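Local coordinates for coat protein (Sulfolobus turreted icosahedral virus, PDB 2BBD) that forms the protein shell of an archaeal icosahedral virus and has a fold that points to common ancestry with eukaryotic and bacterial viruses, at residues R31-Q36 against I131-L136; T63-L66 against K72-Y75. All coordinates share one frame; numbering follows the deposited sequence.

Contact 1 of 2, residues R31-Q36 against I131-L136; sequences RKIRVQ and IILSIL
V35 and L133 reach toward each other across the interior of a beta sandwich, the jelly-roll type of layering found in double-jelly-roll capsid proteins, and meet tip to tip. Their closest atoms, V35 CG2 and L133 CD2, are 3.7 Å apart. The two strands belong to facing sheets: their axes stay 11.0 Å apart at closest approach, and their N-to-C directions differ by 27°. At that spacing no backbone hydrogen bond joins them, and the contact rests on branched aliphatic side chains alone. The side chain of L133 starts out toward the other sheet; CG, anti to the backbone N (chi1 169°), sits beside the carbonyl carbon, and the CD2 methyl does the touching. That same methyl also meets I33, whose CG2 lies 4.4 Å from it, so L133 serves two residues of the opposing strand. V35, by contrast, divides its two methyls: CG2 goes to L133, while CG1 turns to the neighbouring inward residue, I135. I33, V35, L133 and I135 are all buried, and the two segments bury 150 Å² between them. Around them F118 and F150 pack on V35, and I24 on I33. On the other face of strand 32-36, K32 and R34 form salt bridges with E117. The V35–I135 contact is looser than that of V35 with L133, with CG1 of V35 4.2 Å from CD1 of I135.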
loop_
_atom_site.group_PDB
_atom_site.type_symbol
_atom_site.label_atom_id
_atom_site.label_comp_id
_atom_site.label_asym_id
_atom_site.label_seq_id
_atom_site.Cartn_x
_atom_site.Cartn_y
_atom_site.Cartn_z
ATOM N N ARG A 31 -13.129 4.796 -9.069
ATOM C CA ARG A 31 -11.914 4.190 -9.601
ATOM C C ARG A 31 -10.754 4.400 -8.628
ATOM O O ARG A 31 -9.872 3.542 -8.495
ATOM C CB ARG A 31 -11.582 4.778 -10.970
ATOM C CG ARG A 31 -12.597 4.423 -12.055
ATOM C CD ARG A 31 -12.193 5.048 -13.361
ATOM N NE ARG A 31 -10.990 4.407 -13.882
ATOM C CZ ARG A 31 -10.987 3.211 -14.460
ATOM N NH1 ARG A 31 -12.123 2.541 -14.596
ATOM N NH2 ARG A 31 -9.853 2.675 -14.886
ATOM N N LYS A 32 -10.748 5.538 -7.940
ATOM C CA LYS A 32 -9.702 5.772 -6.962
ATOM C C LYS A 32 -9.979 6.892 -5.967
ATOM O O LYS A 32 -10.883 7.708 -6.144
ATOM C CB LYS A 32 -8.350 6.005 -7.654
ATOM C CG LYS A 32 -8.125 7.367 -8.281
ATOM C CD LYS A 32 -6.652 7.496 -8.724
ATOM C CE LYS A 32 -6.347 8.839 -9.394
ATOM N NZ LYS A 32 -6.399 9.989 -8.445
ATOM N N ILE A 33 -9.199 6.890 -4.895
ATOM C CA ILE A 33 -9.307 7.897 -3.862
ATOM C C ILE A 33 -7.917 8.455 -3.606
ATOM O O ILE A 33 -6.958 7.708 -3.419
ATOM C CB ILE A 33 -9.851 7.308 -2.546
ATOM C CG1 ILE A 33 -11.285 6.801 -2.754
ATOM C CG2 ILE A 33 -9.793 8.354 -1.448
ATOM C CD1 ILE A 33 -11.827 6.006 -1.566
ATOM N N ARG A 34 -7.807 9.772 -3.606
ATOM C CA ARG A 34 -6.534 10.418 -3.353
ATOM C C ARG A 34 -6.582 11.136 -2.012
ATOM O O ARG A 34 -7.585 11.773 -1.668
ATOM C CB ARG A 34 -6.216 11.424 -4.457
ATOM C CG ARG A 34 -5.024 12.309 -4.135
ATOM C CD ARG A 34 -4.851 13.410 -5.167
ATOM N NE ARG A 34 -4.399 12.898 -6.454
ATOM C CZ ARG A 34 -4.285 13.643 -7.549
ATOM N NH1 ARG A 34 -4.597 14.936 -7.506
ATOM N NH2 ARG A 34 -3.849 13.103 -8.681
ATOM N N VAL A 35 -5.495 11.014 -1.261
ATOM C CA VAL A 35 -5.358 11.645 0.040
ATOM C C VAL A 35 -4.104 12.521 0.007
ATOM O O VAL A 35 -3.029 12.060 -0.384
ATOM C CB VAL A 35 -5.191 10.591 1.172
ATOM C CG1 VAL A 35 -4.944 11.288 2.499
ATOM C CG2 VAL A 35 -6.436 9.703 1.275
ATOM N N GLN A 36 -4.249 13.787 0.391
ATOM C CA GLN A 36 -3.109 14.697 0.445
ATOM C C GLN A 36 -3.051 15.362 1.814
ATOM O O GLN A 36 -4.029 15.986 2.260
ATOM C CB GLN A 36 -3.202 15.777 -0.637
ATOM C CG GLN A 36 -3.330 15.253 -2.055
ATOM C CD GLN A 36 -3.609 16.360 -3.060
ATOM O OE1 GLN A 36 -2.688 16.931 -3.651
ATOM N NE2 GLN A 36 -4.884 16.682 -3.245
ATOM N N ILE A 131 -19.035 3.480 2.918
ATOM C CA ILE A 131 -17.636 3.364 2.530
ATOM C C ILE A 131 -16.896 4.313 3.473
ATOM O O ILE A 131 -17.161 5.515 3.482
ATOM C CB ILE A 131 -17.399 3.827 1.084
ATOM C CG1 ILE A 131 -18.296 3.036 0.122
ATOM C CG2 ILE A 131 -15.927 3.624 0.717
ATOM C CD1 ILE A 131 -18.221 3.512 -1.331
ATOM N N ILE A 132 -15.980 3.776 4.269
ATOM C CA ILE A 132 -15.235 4.594 5.222
ATOM C C ILE A 132 -13.725 4.495 5.089
ATOM O O ILE A 132 -13.167 3.401 5.106
ATOM C CB ILE A 132 -15.600 4.211 6.684
ATOM C CG1 ILE A 132 -17.086 4.475 6.944
ATOM C CG2 ILE A 132 -14.744 5.010 7.664
ATOM C CD1 ILE A 132 -17.574 3.902 8.258
ATOM N N LEU A 133 -13.072 5.646 4.950
ATOM C CA LEU A 133 -11.615 5.699 4.886
ATOM C C LEU A 133 -11.161 6.178 6.265
ATOM O O LEU A 133 -11.384 7.325 6.638
ATOM C CB LEU A 133 -11.137 6.686 3.820
ATOM C CG LEU A 133 -9.631 6.993 3.879
ATOM C CD1 LEU A 133 -8.809 5.740 3.585
ATOM C CD2 LEU A 133 -9.300 8.078 2.881
ATOM N N SER A 134 -10.537 5.295 7.029
ATOM C CA SER A 134 -10.071 5.662 8.350
ATOM C C SER A 134 -8.580 5.984 8.332
ATOM O O SER A 134 -7.760 5.185 7.882
ATOM C CB SER A 134 -10.356 4.533 9.339
ATOM O OG SER A 134 -11.738 4.212 9.342
ATOM N N ILE A 135 -8.232 7.173 8.799
ATOM C CA ILE A 135 -6.828 7.556 8.846
ATOM C C ILE A 135 -6.405 7.681 10.294
ATOM O O ILE A 135 -6.882 8.568 11.008
ATOM C CB ILE A 135 -6.564 8.915 8.158
ATOM C CG1 ILE A 135 -7.081 8.887 6.725
ATOM C CG2 ILE A 135 -5.049 9.221 8.147
ATOM C CD1 ILE A 135 -6.987 10.235 6.032
ATOM N N LEU A 136 -5.545 6.769 10.736
ATOM C CA LEU A 136 -5.009 6.831 12.092
ATOM C C LEU A 136 -3.703 7.599 11.926
ATOM O O LEU A 136 -2.750 7.106 11.302
ATOM C CB LEU A 136 -4.732 5.435 12.654
ATOM C CG LEU A 136 -3.976 5.410 14.002
ATOM C CD1 LEU A 136 -4.743 6.178 15.100
ATOM C CD2 LEU A 136 -3.762 3.967 14.403
#

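Contact 2 of 2, residues T63-L66 against K72-Y75; sequences TFNL and KTLY
L66 is paired with Y75 through both its backbone N and its backbone O. L66 N donates to Y75 O at 2.9 Å, and L66 O receives two N-H groups in return. L74 N comes to L66 O at 2.8 Å, with a C=O...N angle of 158°, nearly end-on to the carbonyl and slightly tilted from its plane; Y75 N is longer, at 3.2 Å from the same oxygen, but lies in the carbonyl plane on a lone pair. With L74 and Y75 both facing L66, the second strand holds one residue more than the first, and the chain turns a corner at L74. A CA-H...O contact from N65 CA adds to the load on Y75 O. The two-to-one pairing also brings two side chains of the second strand against L66. The two leucine side chains cross at a slant, with L66 CD2 3.9 Å from L74 CD1, and L66 CB lies 3.9 Å from the CB of Y75. With CG anti to the backbone N (chi1 -178°), the L66 branch is carried over to L74, and CD2 also comes obliquely against the Y75 ring. Further out, that ring is steadied by an edge-to-face stack with F118 and by a hydrogen bond from OH to D119 O, while L120 packs on both leucines. The whole is a beta hairpin, 61-68 with 72-78, its antiparallel pairing interrupted by a classic beta bulge.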
loop_
_atom_site.group_PDB
_atom_site.type_symbol
_atom_site.label_atom_id
_atom_site.label_comp_id
_atom_site.label_asym_id
_atom_site.label_seq_id
_atom_site.Cartn_x
_atom_site.Cartn_y
_atom_site.Cartn_z
ATOM N N THR A 63 -1.674 4.392 9.999
ATOM C CA THR A 63 -2.342 3.403 9.151
ATOM C C THR A 63 -3.542 3.956 8.389
ATOM O O THR A 63 -4.203 4.899 8.835
ATOM C CB THR A 63 -2.861 2.185 9.963
ATOM O OG1 THR A 63 -3.900 2.616 10.845
ATOM C CG2 THR A 63 -1.753 1.544 10.779
ATOM N N PHE A 64 -3.801 3.363 7.229
ATOM C CA PHE A 64 -4.952 3.712 6.404
ATOM C C PHE A 64 -5.835 2.483 6.361
ATOM O O PHE A 64 -5.350 1.370 6.124
ATOM C CB PHE A 64 -4.573 4.017 4.955
ATOM C CG PHE A 64 -3.984 5.370 4.745
ATOM C CD1 PHE A 64 -4.737 6.513 4.957
ATOM C CD2 PHE A 64 -2.679 5.504 4.280
ATOM C CE1 PHE A 64 -4.200 7.775 4.701
ATOM C CE2 PHE A 64 -2.138 6.753 4.023
ATOM C CZ PHE A 64 -2.901 7.893 4.233
ATOM N N ASN A 65 -7.126 2.674 6.585
ATOM C CA ASN A 65 -8.054 1.561 6.500
ATOM C C ASN A 65 -9.248 1.956 5.641
ATOM O O ASN A 65 -9.989 2.884 5.973
ATOM C CB ASN A 65 -8.510 1.129 7.892
ATOM C CG ASN A 65 -9.336 -0.131 7.855
ATOM O OD1 ASN A 65 -10.518 -0.114 7.478
ATOM N ND2 ASN A 65 -8.720 -1.245 8.227
ATOM N N LEU A 66 -9.424 1.261 4.523
ATOM C CA LEU A 66 -10.539 1.541 3.618
ATOM C C LEU A 66 -11.475 0.342 3.646
ATOM O O LEU A 66 -11.075 -0.788 3.340
ATOM C CB LEU A 66 -10.045 1.787 2.191
ATOM C CG LEU A 66 -11.149 2.126 1.182
ATOM C CD1 LEU A 66 -11.796 3.463 1.559
ATOM C CD2 LEU A 66 -10.576 2.194 -0.213
ATOM N N LYS A 72 -16.112 -5.182 5.373
ATOM C CA LYS A 72 -15.339 -5.504 4.182
ATOM C C LYS A 72 -14.168 -4.550 3.951
ATOM O O LYS A 72 -14.349 -3.351 3.736
ATOM C CB LYS A 72 -16.274 -5.552 2.976
ATOM C CG LYS A 72 -17.413 -6.551 3.190
ATOM C CD LYS A 72 -18.448 -6.480 2.088
ATOM C CE LYS A 72 -19.514 -7.551 2.260
ATOM N NZ LYS A 72 -20.507 -7.522 1.142
ATOM N N THR A 73 -12.963 -5.113 3.986
ATOM C CA THR A 73 -11.737 -4.341 3.836
ATOM C C THR A 73 -11.097 -4.357 2.454
ATOM O O THR A 73 -10.786 -5.414 1.910
ATOM C CB THR A 73 -10.707 -4.827 4.845
ATOM O OG1 THR A 73 -11.298 -4.798 6.148
ATOM C CG2 THR A 73 -9.446 -3.947 4.815
ATOM N N LEU A 74 -10.900 -3.167 1.897
ATOM C CA LEU A 74 -10.268 -3.012 0.591
ATOM C C LEU A 74 -8.775 -2.728 0.793
ATOM O O LEU A 74 -7.932 -3.201 0.039
ATOM C CB LEU A 74 -10.912 -1.849 -0.170
ATOM C CG LEU A 74 -12.408 -1.962 -0.479
ATOM C CD1 LEU A 74 -12.885 -0.727 -1.227
ATOM C CD2 LEU A 74 -12.650 -3.206 -1.302
ATOM N N TYR A 75 -8.467 -1.948 1.823
ATOM C CA TYR A 75 -7.094 -1.591 2.156
ATOM C C TYR A 75 -6.881 -1.575 3.658
ATOM O O TYR A 75 -7.741 -1.128 4.420
ATOM C CB TYR A 75 -6.746 -0.196 1.631
ATOM C CG TYR A 75 -6.377 -0.123 0.171
ATOM C CD1 TYR A 75 -5.048 0.094 -0.222
ATOM C CD2 TYR A 75 -7.349 -0.242 -0.819
ATOM C CE1 TYR A 75 -4.705 0.192 -1.571
ATOM C CE2 TYR A 75 -7.017 -0.148 -2.168
ATOM C CZ TYR A 75 -5.696 0.071 -2.536
ATOM O OH TYR A 75 -5.379 0.178 -3.866
#

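Overall arrangement
The two contacts illustrate how a beta sandwich is built in two directions: contact 1 joins facing sheets, whereas contact 2 joins neighbouring strands within one sheet. Their centres are about 8 Å apart. In that sheet strands 131-137, 61-68 and 72-78 lie side by side; contact 1 reaches it through 131-137, while its other strand, 29-43, lies in the facing sheet. Backbone bonds, probably S134 N to N65 O and L136 N to T63 O, tie the contacts directly, and I135 packs on the F64 ring. Along the chain the hairpin is nested inside the loop closed by contact 1. Both contacts lie in one layered core, consistent with the jelly-roll architecture of this capsid protein.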